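PDB 7A0Q: CrtC domain-containing protein from Fusarium vanettenii 77-13-4, which probably catalyses the hydration of kievitone, an antifungal isoflavonoid phytoalexin made by bean plants, converting it to kievitone hydrate. Local coordinates for residues Ala250-Ala255 with Leu260-Glu265; Leu289-Ser292 with Asp296-Leu299. All coordinates share one frame; numbering follows the deposited sequence.

Contact 1: Ala250-Ala255 with Leu260-Glu265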
loop_
_atom_site.group_PDB
_atom_site.type_symbol
_atom_site.label_atom_id
_atom_site.label_comp_id
_atom_site.label_asym_id
_atom_site.label_seq_id
_atom_site.Cartn_x
_atom_site.Cartn_y
_atom_site.Cartn_z
ATOM N N ALA A 250 3.445 -7.239 -12.830
ATOM C CA ALA A 250 4.097 -6.200 -12.053
ATOM C C ALA A 250 4.236 -4.952 -12.906
ATOM O O ALA A 250 4.557 -5.037 -14.098
ATOM C CB ALA A 250 5.485 -6.662 -11.566
ATOM N N THR A 251 3.989 -3.794 -12.282
ATOM C CA THR A 251 4.457 -2.513 -12.793
ATOM C C THR A 251 5.689 -2.140 -11.983
ATOM O O THR A 251 5.639 -2.095 -10.752
ATOM C CB THR A 251 3.398 -1.416 -12.678
ATOM O OG1 THR A 251 2.177 -1.834 -13.314
ATOM C CG2 THR A 251 3.910 -0.138 -13.346
ATOM N N ILE A 252 6.797 -1.923 -12.667
ATOM C CA ILE A 252 8.050 -1.607 -12.004
ATOM C C ILE A 252 8.492 -0.236 -12.473
ATOM O O ILE A 252 8.703 -0.024 -13.670
ATOM C CB ILE A 252 9.132 -2.655 -12.298
ATOM C CG1 ILE A 252 8.633 -4.049 -11.901
ATOM C CG2 ILE A 252 10.437 -2.244 -11.587
ATOM C CD1 ILE A 252 9.646 -5.166 -12.139
ATOM N N ARG A 253 8.623 0.699 -11.532
ATOM C CA ARG A 253 9.213 1.991 -11.828
ATOM C C ARG A 253 10.702 1.899 -11.544
ATOM O O ARG A 253 11.098 1.498 -10.449
ATOM C CB ARG A 253 8.571 3.092 -10.985
ATOM C CG ARG A 253 9.062 4.491 -11.340
ATOM C CD ARG A 253 9.322 5.311 -10.063
ATOM N NE ARG A 253 10.571 4.921 -9.406
ATOM C CZ ARG A 253 11.000 5.426 -8.247
ATOM N NH1 ARG A 253 10.281 6.333 -7.584
ATOM N NH2 ARG A 253 12.157 5.019 -7.738
ATOM N N GLY A 254 11.512 2.236 -12.534
ATOM C CA GLY A 254 12.947 2.289 -12.367
ATOM C C GLY A 254 13.450 3.712 -12.235
ATOM O O GLY A 254 12.781 4.589 -11.671
ATOM N N ALA A 255 14.657 3.937 -12.746
ATOM C CA ALA A 255 15.231 5.268 -12.812
ATOM C C ALA A 255 14.678 6.029 -14.012
ATOM O O ALA A 255 14.212 5.440 -14.989
ATOM C CB ALA A 255 16.759 5.183 -12.905
ATOM N N LEU A 260 8.303 -0.629 -16.352
ATOM C CA LEU A 260 8.194 -1.979 -16.902
ATOM C C LEU A 260 6.835 -2.564 -16.538
ATOM O O LEU A 260 6.406 -2.481 -15.386
ATOM C CB LEU A 260 9.312 -2.886 -16.369
ATOM C CG LEU A 260 10.673 -2.199 -16.211
ATOM C CD1 LEU A 260 11.701 -3.159 -15.612
ATOM C CD2 LEU A 260 11.146 -1.653 -17.551
ATOM N N VAL A 261 6.158 -3.149 -17.518
ATOM C CA VAL A 261 4.880 -3.818 -17.299
ATOM C C VAL A 261 5.084 -5.279 -17.701
ATOM O O VAL A 261 5.154 -5.611 -18.892
ATOM C CB VAL A 261 3.754 -3.147 -18.090
ATOM C CG1 VAL A 261 2.413 -3.801 -17.754
ATOM C CG2 VAL A 261 3.745 -1.630 -17.774
ATOM N N LEU A 262 5.208 -6.160 -16.702
ATOM C CA LEU A 262 5.761 -7.493 -16.931
ATOM C C LEU A 262 4.857 -8.565 -16.342
ATOM O O LEU A 262 4.383 -8.429 -15.212
ATOM C CB LEU A 262 7.162 -7.624 -16.302
ATOM C CG LEU A 262 8.159 -6.506 -16.631
ATOM C CD1 LEU A 262 9.451 -6.691 -15.842
ATOM C CD2 LEU A 262 8.446 -6.476 -18.127
ATOM N N PRO A 263 4.604 -9.645 -17.080
ATOM C CA PRO A 263 3.907 -10.793 -16.488
ATOM C C PRO A 263 4.739 -11.422 -15.382
ATOM O O PRO A 263 5.968 -11.326 -15.368
ATOM C CB PRO A 263 3.743 -11.764 -17.667
ATOM C CG PRO A 263 3.992 -10.963 -18.901
ATOM C CD PRO A 263 4.954 -9.872 -18.490
ATOM N N LEU A 264 4.059 -12.109 -14.464
ATOM C CA LEU A 264 4.758 -12.837 -13.408
ATOM C C LEU A 264 4.058 -14.164 -13.124
ATOM O O LEU A 264 2.890 -14.365 -13.458
ATOM C CB LEU A 264 4.881 -12.009 -12.111
ATOM C CG LEU A 264 3.605 -11.618 -11.358
ATOM C CD1 LEU A 264 3.061 -12.730 -10.464
ATOM C CD2 LEU A 264 3.847 -10.355 -10.531
ATOM N N GLU A 265 4.804 -15.069 -12.502
ATOM C CA GLU A 265 4.266 -16.312 -11.963
ATOM C C GLU A 265 4.230 -16.200 -10.445
ATOM O O GLU A 265 5.220 -15.796 -9.829
ATOM C CB GLU A 265 5.113 -17.513 -12.396
ATOM C CG GLU A 265 5.165 -17.704 -13.896
ATOM C CD GLU A 265 6.067 -18.853 -14.307
ATOM O OE1 GLU A 265 6.514 -19.607 -13.416
ATOM O OE2 GLU A 265 6.321 -18.996 -15.521
#

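Contact 2: Leu289-Ser292 with Asp296-Leu299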
loop_
_atom_site.group_PDB
_atom_site.type_symbol
_atom_site.label_atom_id
_atom_site.label_comp_id
_atom_site.label_asym_id
_atom_site.label_seq_id
_atom_site.Cartn_x
_atom_site.Cartn_y
_atom_site.Cartn_z
ATOM N N LEU A 289 7.772 -15.185 -6.424
ATOM C CA LEU A 289 7.396 -14.455 -7.628
ATOM C C LEU A 289 8.500 -14.616 -8.654
ATOM O O LEU A 289 9.678 -14.436 -8.336
ATOM C CB LEU A 289 7.185 -12.965 -7.356
ATOM C CG LEU A 289 6.087 -12.567 -6.372
ATOM C CD1 LEU A 289 6.230 -11.092 -5.989
ATOM C CD2 LEU A 289 4.708 -12.831 -6.947
ATOM N N LYS A 290 8.119 -14.935 -9.881
ATOM C CA LYS A 290 9.035 -14.959 -11.015
ATOM C C LYS A 290 8.532 -13.880 -11.965
ATOM O O LYS A 290 7.494 -14.066 -12.601
ATOM C CB LYS A 290 9.025 -16.338 -11.669
ATOM C CG LYS A 290 9.812 -16.473 -12.944
ATOM C CD LYS A 290 10.197 -17.929 -13.174
ATOM C CE LYS A 290 11.338 -18.038 -14.163
ATOM N NZ LYS A 290 12.367 -16.999 -13.891
ATOM N N ILE A 291 9.222 -12.743 -12.039
ATOM C CA ILE A 291 8.792 -11.633 -12.891
ATOM C C ILE A 291 9.519 -11.739 -14.230
ATOM O O ILE A 291 10.753 -11.655 -14.284
ATOM C CB ILE A 291 9.035 -10.273 -12.215
ATOM C CG1 ILE A 291 8.329 -10.244 -10.852
ATOM C CG2 ILE A 291 8.513 -9.144 -13.120
ATOM C CD1 ILE A 291 8.568 -8.956 -10.029
ATOM N N SER A 292 8.745 -11.905 -15.308
ATOM C CA SER A 292 9.287 -12.295 -16.607
ATOM C C SER A 292 10.326 -11.299 -17.093
ATOM O O SER A 292 10.042 -10.103 -17.229
ATOM C CB SER A 292 8.162 -12.412 -17.636
ATOM O OG SER A 292 8.636 -12.940 -18.873
ATOM N N ASP A 296 13.619 -13.199 -9.952
ATOM C CA ASP A 296 12.770 -14.049 -9.134
ATOM C C ASP A 296 13.031 -13.742 -7.669
ATOM O O ASP A 296 14.121 -13.310 -7.289
ATOM C CB ASP A 296 12.961 -15.556 -9.430
ATOM C CG ASP A 296 14.411 -15.990 -9.427
ATOM O OD1 ASP A 296 15.233 -15.386 -8.710
ATOM O OD2 ASP A 296 14.734 -16.957 -10.145
ATOM N N PHE A 297 12.001 -13.941 -6.856
ATOM C CA PHE A 297 12.000 -13.473 -5.479
ATOM C C PHE A 297 11.360 -14.500 -4.563
ATOM O O PHE A 297 10.387 -15.161 -4.937
ATOM C CB PHE A 297 11.260 -12.131 -5.359
ATOM C CG PHE A 297 11.744 -11.095 -6.331
ATOM C CD1 PHE A 297 12.768 -10.233 -5.985
ATOM C CD2 PHE A 297 11.205 -11.020 -7.610
ATOM C CE1 PHE A 297 13.234 -9.287 -6.892
ATOM C CE2 PHE A 297 11.666 -10.086 -8.522
ATOM C CZ PHE A 297 12.673 -9.216 -8.166
ATOM N N LYS A 298 11.917 -14.613 -3.355
ATOM C CA LYS A 298 11.388 -15.447 -2.284
ATOM C C LYS A 298 11.010 -14.505 -1.150
ATOM O O LYS A 298 11.886 -13.861 -0.569
ATOM C CB LYS A 298 12.432 -16.471 -1.831
ATOM C CG LYS A 298 12.038 -17.284 -0.615
ATOM C CD LYS A 298 10.831 -18.174 -0.881
ATOM C CE LYS A 298 9.749 -17.977 0.176
ATOM N NZ LYS A 298 10.300 -17.947 1.571
ATOM N N LEU A 299 9.718 -14.412 -0.844
ATOM C CA LEU A 299 9.201 -13.392 0.060
ATOM C C LEU A 299 8.589 -14.035 1.300
ATOM O O LEU A 299 7.971 -15.100 1.220
ATOM C CB LEU A 299 8.162 -12.513 -0.659
ATOM C CG LEU A 299 8.541 -12.065 -2.079
ATOM C CD1 LEU A 299 7.924 -12.954 -3.179
ATOM C CD2 LEU A 299 8.184 -10.583 -2.294
#

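Contact 1: Ala250-Ala255 with Leu260-Glu265
Ile-252 and Leu-262 meet methyl to methyl, CD1 of Ile-252 lying 4.0 Å from CD1 of Leu-262, with the two side chains crossing at about a right angle. The outer half of Ile-252 is fully extended (chi2 -179°), which carries its CD1 diagonally past its direct partner Leu-260 to the next residue on that face. Leu-260 itself meets Ile-252 near the backbone, CB to CB at 4.1 Å. Beyond Leu-262, Leu-264 takes the less common rotamer that tucks CG between its own backbone N and carbonyl carbon (chi1 64°). From there its CD2 reaches back over Ala-250, 3.9 Å from the Ala-250 N and 4.2 Å from the Ala-250 CB. Ala-250, Ile-252, Leu-260 and Leu-262 thus build one apolar face, while Thr-251 and Val-261 point to the other.

The backbones form an antiparallel beta hairpin. Two hydrogen-bonded pairs, Ala-250 with Leu-262 and Ile-252 with Leu-260, each make two bonds, exemplified by Ala-250 N to Leu-262 O at 2.8 Å. Thr-251 and Val-261 form the non-hydrogen-bonded pair between them. The Leu-260 O also receives a CA-H contact from Thr-251, its CA 3.2 Å away.

On the apolar face, Ile-252 packs on Ile-233 of strand 232-240 and on Phe-294, and Leu-262 on Ile-291 of strand 282-291. On the other face, Thr-251 hydrogen-bonds through OG1 to Gly-161 N, joining this barrel of the lipocalin-like domain to strand 158-168.

Contact 2: Leu289-Ser292 with Asp296-Leu299
The carbonyl oxygen of Leu-289 accepts the N-H of Phe-297 at 2.8 Å (Leu-289 O to Phe-297 N). The Asp-296 CA comes to 3.2 Å from the same Leu-289 O and adds a CA-H...O contact. The Leu-289 and Phe-297 pair belongs to an antiparallel beta hairpin between neighbouring strands of the eight-stranded lipocalin-like barrel. Its return bond runs from Leu-289 N to Phe-297 O at 3.0 Å. Lys-290 and Asp-296 make the next, non-hydrogen-bonded pair, and their side chains leave the sheet on the face opposite to Leu-289 and Phe-297. Asp-296 adopts more than one position, and the approach of its carboxylate to the Lys-290 amine is loose and uncertain.

On the apolar face the Phe-297 ring is flanked by Ile-291. The Ile-291 side chain runs out extended (chi2 176°) with CG1 anti to the carbonyl carbon, which delivers CD1 to the ring: Ile-291 CD1 lies 3.6 Å from Phe-297 CE2. The methyl meets the ring obliquely.

Leu-289 also packs on Leu-264 and Phe-266 of strand 259-275, and Phe-297 on Val-328 of strand 317-328. Phe-222 of strand 218-225 touches both Leu-289 and Leu-299. These two leucines cross at about a right angle, and the CD1 methyl of Leu-299 fits against the branch point of Leu-289, 3.7 Å from Leu-289 CG and 3.8 Å from Leu-289 CD1.

In the fold
The two contacts are hairpins of one up-and-down barrel, separated by the turn between strands 259-275 and 282-291, with centres about 11 Å apart. Those two strands join them side by side: Pro-263 O with Ser-292 N and Glu-265 N with Lys-290 O are probable backbone hydrogen bonds. Contact 2 is the more buried, an aromatic ring and leucines meeting residues from further strands, although its Lys-290 is exposed. Contact 1 is partly buried and its side-chain packing is aliphatic; Val-261 is exposed, whereas Thr-251 faces strand 158-168. Contact 1 has four backbone hydrogen bonds against two in contact 2, where the face of Lys-290 and Asp-296, turned from that of Phe-297, carries charged groups.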